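Thermophilic dibenzothiophene desulfurization enzyme C (PDB 5XDC) probably catalyses the FMNH2- and oxygen-dependent oxidation of dibenzothiophene to its sulfoxide and then its sulfone, as a flavin monooxygenase of the DszC family. Local coordinates at residues Val329-Val341 against Trp401-Ser414. Sequence-based numbering, arbitrary orientation.
Sequences VTPEQRGQLMVQV and WFLNHRFPTPSFYS. With SO4 (sulfate ion), chain K.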
ATOM      1  N   VAL B 329       2.939 -35.950 -16.677  1.00 25.43           N
ATOM      2  CA  VAL B 329       2.729 -34.515 -16.572  1.00 22.67           C
ATOM      3  C   VAL B 329       3.788 -33.840 -17.421  1.00 19.41           C
ATOM      4  O   VAL B 329       4.971 -34.200 -17.346  1.00 24.94           O
ATOM      5  CB  VAL B 329       2.807 -34.035 -15.114  1.00 20.89           C
ATOM      6  CG1 VAL B 329       2.700 -32.512 -15.049  1.00 28.38           C
ATOM      7  CG2 VAL B 329       1.710 -34.684 -14.292  1.00 23.07           C
ATOM      8  N   THR B 330       3.367 -32.870 -18.232  1.00 23.65           N
ATOM      9  CA  THR B 330       4.281 -32.144 -19.092  1.00 22.86           C
ATOM     10  C   THR B 330       4.843 -30.924 -18.378  1.00 25.13           C
ATOM     11  O   THR B 330       4.241 -30.417 -17.428  1.00 24.06           O
ATOM     12  CB  THR B 330       3.567 -31.683 -20.357  1.00 32.84           C
ATOM     13  OG1 THR B 330       2.601 -30.684 -20.010  1.00 27.06           O
ATOM     14  CG2 THR B 330       2.863 -32.854 -21.042  1.00 34.25           C
ATOM     15  N   PRO B 331       5.995 -30.425 -18.833  1.00 24.50           N
ATOM     16  CA  PRO B 331       6.549 -29.201 -18.239  1.00 27.25           C
ATOM     17  C   PRO B 331       5.596 -28.029 -18.325  1.00 28.25           C
ATOM     18  O   PRO B 331       5.612 -27.155 -17.449  1.00 22.63           O
ATOM     19  CB  PRO B 331       7.820 -28.943 -19.054  1.00 30.76           C
ATOM     20  CG  PRO B 331       8.065 -30.182 -19.856  1.00 31.18           C
ATOM     21  CD  PRO B 331       6.798 -30.929 -19.961  1.00 30.04           C
ATOM     22  N   GLU B 332       4.767 -27.979 -19.367  1.00 27.48           N
ATOM     23  CA  GLU B 332       3.800 -26.899 -19.491  1.00 29.03           C
ATOM     24  C   GLU B 332       2.724 -27.000 -18.421  1.00 23.81           C
ATOM     25  O   GLU B 332       2.360 -25.988 -17.805  1.00 21.70           O
ATOM     26  CB  GLU B 332       3.190 -26.910 -20.892  1.00 30.22           C
ATOM     27  CG  GLU B 332       4.199 -26.533 -21.978  1.00 37.33           C
ATOM     28  CD  GLU B 332       5.176 -27.658 -22.376  1.00 51.65           C
ATOM     29  OE1 GLU B 332       4.866 -28.861 -22.180  1.00 31.93           O
ATOM     30  OE2 GLU B 332       6.270 -27.329 -22.900  1.00 39.74           O
ATOM     31  N   GLN B 333       2.211 -28.212 -18.174  1.00 23.18           N
ATOM     32  CA  GLN B 333       1.243 -28.411 -17.102  1.00 21.18           C
ATOM     33  C   GLN B 333       1.854 -28.072 -15.749  1.00 18.41           C
ATOM     34  O   GLN B 333       1.224 -27.410 -14.919  1.00 20.16           O
ATOM     35  CB  GLN B 333       0.744 -29.858 -17.103  1.00 23.96           C
ATOM     36  CG  GLN B 333      -0.073 -30.232 -18.349  1.00 28.27           C
ATOM     37  CD  GLN B 333      -0.353 -31.725 -18.435  1.00 28.95           C
ATOM     38  OE1 GLN B 333       0.490 -32.542 -18.062  1.00 25.84           O
ATOM     39  NE2 GLN B 333      -1.543 -32.084 -18.909  1.00 33.64           N
ATOM     40  N   ARG B 334       3.071 -28.558 -15.501  1.00 18.67           N
ATOM     41  CA  ARG B 334       3.735 -28.300 -14.230  1.00 20.00           C
ATOM     42  C   ARG B 334       4.036 -26.814 -14.071  1.00 19.10           C
ATOM     43  O   ARG B 334       3.845 -26.249 -12.987  1.00 18.12           O
ATOM     44  CB  ARG B 334       5.022 -29.121 -14.140  1.00 20.02           C
ATOM     45  CG  ARG B 334       5.702 -29.074 -12.784  1.00 21.26           C
ATOM     46  CD  ARG B 334       6.754 -27.977 -12.675  1.00 21.02           C
ATOM     47  NE  ARG B 334       7.507 -28.141 -11.435  1.00 16.93           N
ATOM     48  CZ  ARG B 334       8.162 -27.176 -10.794  1.00 18.48           C
ATOM     49  NH1 ARG B 334       8.167 -25.928 -11.249  1.00 19.13           N
ATOM     50  NH2 ARG B 334       8.805 -27.471  -9.675  1.00 17.00           N
ATOM     51  N   GLY B 335       4.499 -26.175 -15.147  1.00 18.75           N
ATOM     52  CA  GLY B 335       4.860 -24.769 -15.077  1.00 20.32           C
ATOM     53  C   GLY B 335       3.667 -23.870 -14.832  1.00 21.34           C
ATOM     54  O   GLY B 335       3.722 -22.964 -13.994  1.00 18.30           O
ATOM     55  N   GLN B 336       2.566 -24.112 -15.543  1.00 17.99           N
ATOM     56  CA  GLN B 336       1.341 -23.360 -15.285  1.00 21.36           C
ATOM     57  C   GLN B 336       0.878 -23.550 -13.852  1.00 21.87           C
ATOM     58  O   GLN B 336       0.454 -22.595 -13.194  1.00 18.70           O
ATOM     59  CB  GLN B 336       0.231 -23.785 -16.239  1.00 22.16           C
ATOM     60  CG  GLN B 336       0.474 -23.365 -17.669  1.00 31.37           C
ATOM     61  CD  GLN B 336      -0.598 -23.882 -18.604  1.00 65.63           C
ATOM     62  OE1 GLN B 336      -1.623 -24.405 -18.159  1.00 79.15           O
ATOM     63  NE2 GLN B 336      -0.369 -23.742 -19.906  1.00 67.42           N
ATOM     64  N   LEU B 337       0.954 -24.779 -13.340  1.00 15.39           N
ATOM     65  CA  LEU B 337       0.550 -24.998 -11.962  1.00 16.52           C
ATOM     66  C   LEU B 337       1.448 -24.223 -11.010  1.00 12.96           C
ATOM     67  O   LEU B 337       0.959 -23.578 -10.076  1.00 15.29           O
ATOM     68  CB  LEU B 337       0.575 -26.485 -11.630  1.00 17.88           C
ATOM     69  CG  LEU B 337       0.253 -26.765 -10.165  1.00 14.38           C
ATOM     70  CD1 LEU B 337      -1.136 -26.335  -9.735  1.00 14.88           C
ATOM     71  CD2 LEU B 337       0.473 -28.246  -9.844  1.00 18.16           C
ATOM     72  N   MET B 338       2.761 -24.264 -11.234  1.00 13.95           N
ATOM     73  CA  MET B 338       3.679 -23.557 -10.347  1.00 16.08           C
ATOM     74  C   MET B 338       3.417 -22.053 -10.369  1.00 18.92           C
ATOM     75  O   MET B 338       3.491 -21.387  -9.335  1.00 15.15           O
ATOM     76  CB  MET B 338       5.123 -23.855 -10.730  1.00 16.03           C
ATOM     77  CG  MET B 338       6.150 -23.261  -9.762  1.00 14.88           C
ATOM     78  SD  MET B 338       6.116 -24.002  -8.116  1.00 17.46           S
ATOM     79  CE  MET B 338       5.674 -22.574  -7.106  1.00 15.91           C
ATOM     80  N   VAL B 339       3.108 -21.499 -11.542  1.00 16.41           N
ATOM     81  CA  VAL B 339       2.770 -20.076 -11.608  1.00 15.96           C
ATOM     82  C   VAL B 339       1.510 -19.791 -10.796  1.00 17.37           C
ATOM     83  O   VAL B 339       1.439 -18.795 -10.066  1.00 16.68           O
ATOM     84  CB  VAL B 339       2.630 -19.636 -13.079  1.00 20.89           C
ATOM     85  CG1 VAL B 339       2.054 -18.227 -13.182  1.00 19.89           C
ATOM     86  CG2 VAL B 339       3.969 -19.691 -13.761  1.00 18.87           C
ATOM     87  N   GLN B 340       0.487 -20.641 -10.921  1.00 14.02           N
ATOM     88  CA  GLN B 340      -0.746 -20.425 -10.170  1.00 14.19           C
ATOM     89  C   GLN B 340      -0.505 -20.535  -8.666  1.00 12.44           C
ATOM     90  O   GLN B 340      -1.086 -19.775  -7.885  1.00 13.37           O
ATOM     91  CB  GLN B 340      -1.824 -21.418 -10.599  1.00 20.19           C
ATOM     92  CG  GLN B 340      -2.434 -21.173 -11.988  1.00 21.65           C
ATOM     93  CD  GLN B 340      -3.234 -19.866 -12.109  1.00 27.07           C
ATOM     94  OE1 GLN B 340      -4.124 -19.568 -11.296  1.00 24.90           O
ATOM     95  NE2 GLN B 340      -2.925 -19.087 -13.143  1.00 26.18           N
ATOM     96  N   VAL B 341       0.332 -21.490  -8.245  1.00 14.10           N
ATOM     97  CA  VAL B 341       0.665 -21.644  -6.830  1.00 14.09           C
ATOM     98  C   VAL B 341       1.453 -20.436  -6.338  1.00 11.53           C
ATOM     99  O   VAL B 341       1.178 -19.894  -5.264  1.00 12.69           O
ATOM    100  CB  VAL B 341       1.452 -22.950  -6.603  1.00 14.80           C
ATOM    101  CG1 VAL B 341       2.064 -22.992  -5.198  1.00 12.71           C
ATOM    102  CG2 VAL B 341       0.541 -24.159  -6.819  1.00 14.73           C
ATOM    103  N   TRP B 401       7.058 -15.351 -16.271  1.00 15.25           N
ATOM    104  CA  TRP B 401       6.064 -16.096 -17.034  1.00 15.72           C
ATOM    105  C   TRP B 401       5.123 -15.157 -17.790  1.00 17.58           C
ATOM    106  O   TRP B 401       4.906 -15.312 -19.002  1.00 15.52           O
ATOM    107  CB  TRP B 401       5.266 -17.011 -16.106  1.00 13.98           C
ATOM    108  CG  TRP B 401       4.020 -17.495 -16.754  1.00 16.54           C
ATOM    109  CD1 TRP B 401       3.911 -18.508 -17.666  1.00 26.98           C
ATOM    110  CD2 TRP B 401       2.703 -16.968 -16.571  1.00 20.23           C
ATOM    111  NE1 TRP B 401       2.596 -18.646 -18.050  1.00 27.82           N
ATOM    112  CE2 TRP B 401       1.837 -17.715 -17.391  1.00 27.95           C
ATOM    113  CE3 TRP B 401       2.169 -15.943 -15.782  1.00 28.97           C
ATOM    114  CZ2 TRP B 401       0.466 -17.464 -17.449  1.00 32.33           C
ATOM    115  CZ3 TRP B 401       0.809 -15.700 -15.832  1.00 37.10           C
ATOM    116  CH2 TRP B 401      -0.027 -16.458 -16.660  1.00 38.58           C
ATOM    117  N   PHE B 402       4.542 -14.177 -17.099  1.00 13.03           N
ATOM    118  CA  PHE B 402       3.538 -13.353 -17.766  1.00 12.72           C
ATOM    119  C   PHE B 402       4.144 -12.552 -18.913  1.00 14.79           C
ATOM    120  O   PHE B 402       3.566 -12.476 -20.010  1.00 16.22           O
ATOM    121  CB  PHE B 402       2.845 -12.413 -16.786  1.00 13.20           C
ATOM    122  CG  PHE B 402       1.694 -11.701 -17.411  1.00 12.82           C
ATOM    123  CD1 PHE B 402       0.437 -12.268 -17.404  1.00 17.71           C
ATOM    124  CD2 PHE B 402       1.886 -10.512 -18.090  1.00 13.37           C
ATOM    125  CE1 PHE B 402      -0.619 -11.639 -18.033  1.00 19.76           C
ATOM    126  CE2 PHE B 402       0.837  -9.889 -18.718  1.00 16.58           C
ATOM    127  CZ  PHE B 402      -0.406 -10.442 -18.694  1.00 17.01           C
ATOM    128  N   LEU B 403       5.305 -11.949 -18.683  1.00 14.29           N
ATOM    129  CA  LEU B 403       5.921 -11.070 -19.674  1.00 14.52           C
ATOM    130  C   LEU B 403       6.672 -11.846 -20.746  1.00 14.69           C
ATOM    131  O   LEU B 403       6.576 -11.518 -21.934  1.00 18.03           O
ATOM    132  CB  LEU B 403       6.863 -10.094 -18.973  1.00 14.37           C
ATOM    133  CG  LEU B 403       7.590  -9.120 -19.904  1.00 13.80           C
ATOM    134  CD1 LEU B 403       6.619  -8.257 -20.728  1.00 15.67           C
ATOM    135  CD2 LEU B 403       8.518  -8.248 -19.089  1.00 16.67           C
ATOM    136  N   ASN B 404       7.434 -12.868 -20.358  1.00 13.70           N
ATOM    137  CA  ASN B 404       8.335 -13.549 -21.278  1.00 15.00           C
ATOM    138  C   ASN B 404       7.915 -14.973 -21.622  1.00 18.52           C
ATOM    139  O   ASN B 404       8.629 -15.645 -22.376  1.00 18.73           O
ATOM    140  CB  ASN B 404       9.741 -13.559 -20.692  1.00 16.41           C
ATOM    141  CG  ASN B 404      10.293 -12.166 -20.528  1.00 17.24           C
ATOM    142  OD1 ASN B 404      10.163 -11.339 -21.426  1.00 17.72           O
ATOM    143  ND2 ASN B 404      10.878 -11.884 -19.367  1.00 17.51           N
ATOM    144  N   HIS B 405       6.795 -15.452 -21.086  1.00 16.44           N
ATOM    145  CA  HIS B 405       6.323 -16.809 -21.342  1.00 21.29           C
ATOM    146  C   HIS B 405       7.346 -17.856 -20.895  1.00 23.20           C
ATOM    147  O   HIS B 405       7.434 -18.950 -21.466  1.00 22.58           O
ATOM    148  CB  HIS B 405       5.975 -16.978 -22.824  1.00 22.25           C
ATOM    149  CG  HIS B 405       5.200 -15.830 -23.391  1.00 24.51           C
ATOM    150  ND1 HIS B 405       5.650 -15.078 -24.458  1.00 40.76           N
ATOM    151  CD2 HIS B 405       4.004 -15.303 -23.038  1.00 23.91           C
ATOM    152  CE1 HIS B 405       4.758 -14.144 -24.741  1.00 28.34           C
ATOM    153  NE2 HIS B 405       3.753 -14.258 -23.890  1.00 40.20           N
ATOM    154  N   ARG B 406       8.138 -17.544 -19.870  1.00 18.29           N
ATOM    155  CA  ARG B 406       9.105 -18.485 -19.316  1.00 19.49           C
ATOM    156  C   ARG B 406       8.546 -19.098 -18.037  1.00 20.40           C
ATOM    157  O   ARG B 406       8.210 -18.379 -17.089  1.00 17.09           O
ATOM    158  CB  ARG B 406      10.439 -17.805 -19.026  1.00 24.77           C
ATOM    159  CG  ARG B 406      11.108 -17.231 -20.249  1.00 29.79           C
ATOM    160  CD  ARG B 406      12.600 -17.087 -20.026  1.00 52.54           C
ATOM    161  NE  ARG B 406      13.189 -16.078 -20.906  1.00 57.13           N
ATOM    162  CZ  ARG B 406      13.560 -14.855 -20.531  1.00 55.38           C
ATOM    163  NH1 ARG B 406      13.425 -14.451 -19.271  1.00 40.92           N
ATOM    164  NH2 ARG B 406      14.080 -14.028 -21.428  1.00 66.32           N
ATOM    165  N   PHE B 407       8.444 -20.414 -18.008  1.00 18.39           N
ATOM    166  CA  PHE B 407       8.022 -21.050 -16.771  1.00 17.14           C
ATOM    167  C   PHE B 407       9.168 -21.061 -15.761  1.00 17.96           C
ATOM    168  O   PHE B 407      10.337 -20.983 -16.131  1.00 18.99           O
ATOM    169  CB  PHE B 407       7.551 -22.474 -17.040  1.00 20.24           C
ATOM    170  CG  PHE B 407       6.259 -22.544 -17.798  1.00 19.50           C
ATOM    171  CD1 PHE B 407       5.081 -22.078 -17.238  1.00 21.72           C
ATOM    172  CD2 PHE B 407       6.224 -23.062 -19.081  1.00 31.48           C
ATOM    173  CE1 PHE B 407       3.896 -22.133 -17.925  1.00 28.20           C
ATOM    174  CE2 PHE B 407       5.034 -23.120 -19.782  1.00 29.50           C
ATOM    175  CZ  PHE B 407       3.870 -22.660 -19.207  1.00 28.07           C
ATOM    176  N   PRO B 408       8.865 -21.103 -14.464  1.00 15.80           N
ATOM    177  CA  PRO B 408       9.956 -21.136 -13.482  1.00 19.29           C
ATOM    178  C   PRO B 408      10.827 -22.368 -13.684  1.00 21.55           C
ATOM    179  O   PRO B 408      10.355 -23.429 -14.086  1.00 20.94           O
ATOM    180  CB  PRO B 408       9.233 -21.164 -12.127  1.00 21.36           C
ATOM    181  CG  PRO B 408       7.790 -21.332 -12.406  1.00 25.57           C
ATOM    182  CD  PRO B 408       7.539 -20.985 -13.843  1.00 15.64           C
ATOM    183  N   THR B 409      12.107 -22.216 -13.405  1.00 18.29           N
ATOM    184  CA  THR B 409      13.015 -23.363 -13.449  1.00 23.08           C
ATOM    185  C   THR B 409      12.734 -24.266 -12.256  1.00 18.84           C
ATOM    186  O   THR B 409      12.911 -23.831 -11.108  1.00 18.18           O
ATOM    187  CB  THR B 409      14.462 -22.891 -13.435  1.00 26.14           C
ATOM    188  OG1 THR B 409      14.700 -22.063 -14.578  1.00 29.22           O
ATOM    189  CG2 THR B 409      15.433 -24.084 -13.466  1.00 25.88           C
ATOM    190  N   PRO B 410      12.304 -25.511 -12.458  1.00 17.81           N
ATOM    191  CA  PRO B 410      11.982 -26.359 -11.305  1.00 18.68           C
ATOM    192  C   PRO B 410      13.178 -26.547 -10.387  1.00 14.87           C
ATOM    193  O   PRO B 410      14.317 -26.725 -10.829  1.00 19.06           O
ATOM    194  CB  PRO B 410      11.550 -27.681 -11.949  1.00 19.53           C
ATOM    195  CG  PRO B 410      11.001 -27.266 -13.263  1.00 20.44           C
ATOM    196  CD  PRO B 410      11.929 -26.167 -13.723  1.00 22.45           C
ATOM    197  N   SER B 411      12.897 -26.532  -9.092  1.00 17.02           N
ATOM    198  CA  SER B 411      13.915 -26.631  -8.062  1.00 13.80           C
ATOM    199  C   SER B 411      13.206 -26.983  -6.762  1.00 13.07           C
ATOM    200  O   SER B 411      12.003 -27.261  -6.746  1.00 16.43           O
ATOM    201  CB  SER B 411      14.697 -25.316  -7.949  1.00 17.31           C
ATOM    202  OG  SER B 411      13.929 -24.384  -7.195  1.00 17.81           O
ATOM    203  N   PHE B 412      13.943 -26.968  -5.661  1.00 14.08           N
ATOM    204  CA  PHE B 412      13.299 -27.227  -4.387  1.00 15.72           C
ATOM    205  C   PHE B 412      12.494 -26.031  -3.904  1.00 14.44           C
ATOM    206  O   PHE B 412      11.773 -26.151  -2.908  1.00 14.70           O
ATOM    207  CB  PHE B 412      14.339 -27.623  -3.337  1.00 17.15           C
ATOM    208  CG  PHE B 412      14.852 -29.030  -3.503  1.00 17.97           C
ATOM    209  CD1 PHE B 412      14.092 -30.099  -3.076  1.00 20.15           C
ATOM    210  CD2 PHE B 412      16.079 -29.274  -4.070  1.00 22.93           C
ATOM    211  CE1 PHE B 412      14.549 -31.400  -3.224  1.00 21.31           C
ATOM    212  CE2 PHE B 412      16.534 -30.572  -4.226  1.00 23.03           C
ATOM    213  CZ  PHE B 412      15.761 -31.630  -3.805  1.00 22.12           C
ATOM    214  N   TYR B 413      12.593 -24.895  -4.598  1.00 16.35           N
ATOM    215  CA  TYR B 413      11.873 -23.688  -4.232  1.00 18.62           C
ATOM    216  C   TYR B 413      10.994 -23.134  -5.343  1.00 15.89           C
ATOM    217  O   TYR B 413      10.207 -22.221  -5.083  1.00 18.66           O
ATOM    218  CB  TYR B 413      12.870 -22.606  -3.791  1.00 15.58           C
ATOM    219  CG  TYR B 413      13.649 -22.986  -2.565  1.00 20.14           C
ATOM    220  CD1 TYR B 413      13.063 -22.967  -1.316  1.00 22.97           C
ATOM    221  CD2 TYR B 413      14.973 -23.395  -2.660  1.00 33.32           C
ATOM    222  CE1 TYR B 413      13.784 -23.310  -0.178  1.00 20.13           C
ATOM    223  CE2 TYR B 413      15.693 -23.747  -1.535  1.00 35.80           C
ATOM    224  CZ  TYR B 413      15.091 -23.704  -0.297  1.00 30.41           C
ATOM    225  OH  TYR B 413      15.804 -24.055   0.826  1.00 43.94           O
ATOM    226  N   SER B 414      11.075 -23.665  -6.551  1.00 13.93           N
ATOM    227  CA  SER B 414      10.343 -23.113  -7.678  1.00 16.66           C
ATOM    228  C   SER B 414      10.012 -24.199  -8.694  1.00 22.71           C
ATOM    229  O   SER B 414      10.287 -25.390  -8.472  1.00 16.02           O
ATOM    230  CB  SER B 414      11.153 -21.984  -8.334  1.00 17.03           C
ATOM    231  OG  SER B 414      12.352 -22.463  -8.920  1.00 22.27           O
ATOM    232  OXT SER B 414       9.447 -23.903  -9.751  1.00 18.60           O
TER
HETATM  233  S   SO4 K 502      -4.966 -30.699 -19.356  1.00 39.66           S
HETATM  234  O1  SO4 K 502      -5.861 -30.087 -20.338  1.00 44.28           O
HETATM  235  O2  SO4 K 502      -5.683 -30.865 -18.092  1.00 35.16           O
HETATM  236  O3  SO4 K 502      -4.534 -32.014 -19.837  1.00 49.17           O
HETATM  237  O4  SO4 K 502      -3.791 -29.840 -19.224  1.00 35.36           O
HETATM  238  O   HOH W   1       7.968 -24.862 -13.925  1.00 19.64           O
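G335, in the first turns of helix 331-363, and F407, in the C-terminal tail just past helix 391-404, bring their backbones together, with CA atoms 5.2 Å apart. Glycine suits this point because a beta carbon would run into the F407 ring, whose CD1 lies 3.3 Å from G335 C. The far end of the ring lies between E332 and Q336, with CE1 against the aliphatic CG of Q336 and CE2 near E332 CG. V339, one turn on, uses both branches: CG1, anti to the backbone N (chi1 171°), sits over a face of the W401 ring in a CH-pi contact, 3.5 Å from W401 CE3, while CG2 fills the angle between the CB-CG end of W401 and P408 CD. M338 packs its CG 3.7 Å from P408 CG.

R334 makes the polar half of the contact. A turn at chi2 (-92°) swings its guanidinium end-on to the terminal carboxylate of S414: R334 NH1 donates a nearly straight hydrogen bond to S414 OXT (2.8 Å, 175°), part of a salt bridge, and R334 NH2 an equally short bond to S414 O, both oxygens lying near the guanidinium plane. P410 CB lies over one face of that plane, a water links R334 NH1 to P408 O, and R334 NE is held by S245 O. S414 O also accepts from S411 N, on the face opposite R334 NH2. A leucine in place of R334 would probably leave the buried carboxylate without the guanidinium that pairs with both its oxygens, and the chain end freer to move.

S411 OG accepts from N of the FMN-binding Y413 at 3.0 Å, an ST turn. The arrangement docks the C-terminal tail, beside the flavin site, on a long helix of the acyl-CoA dehydrogenase-like helical domain.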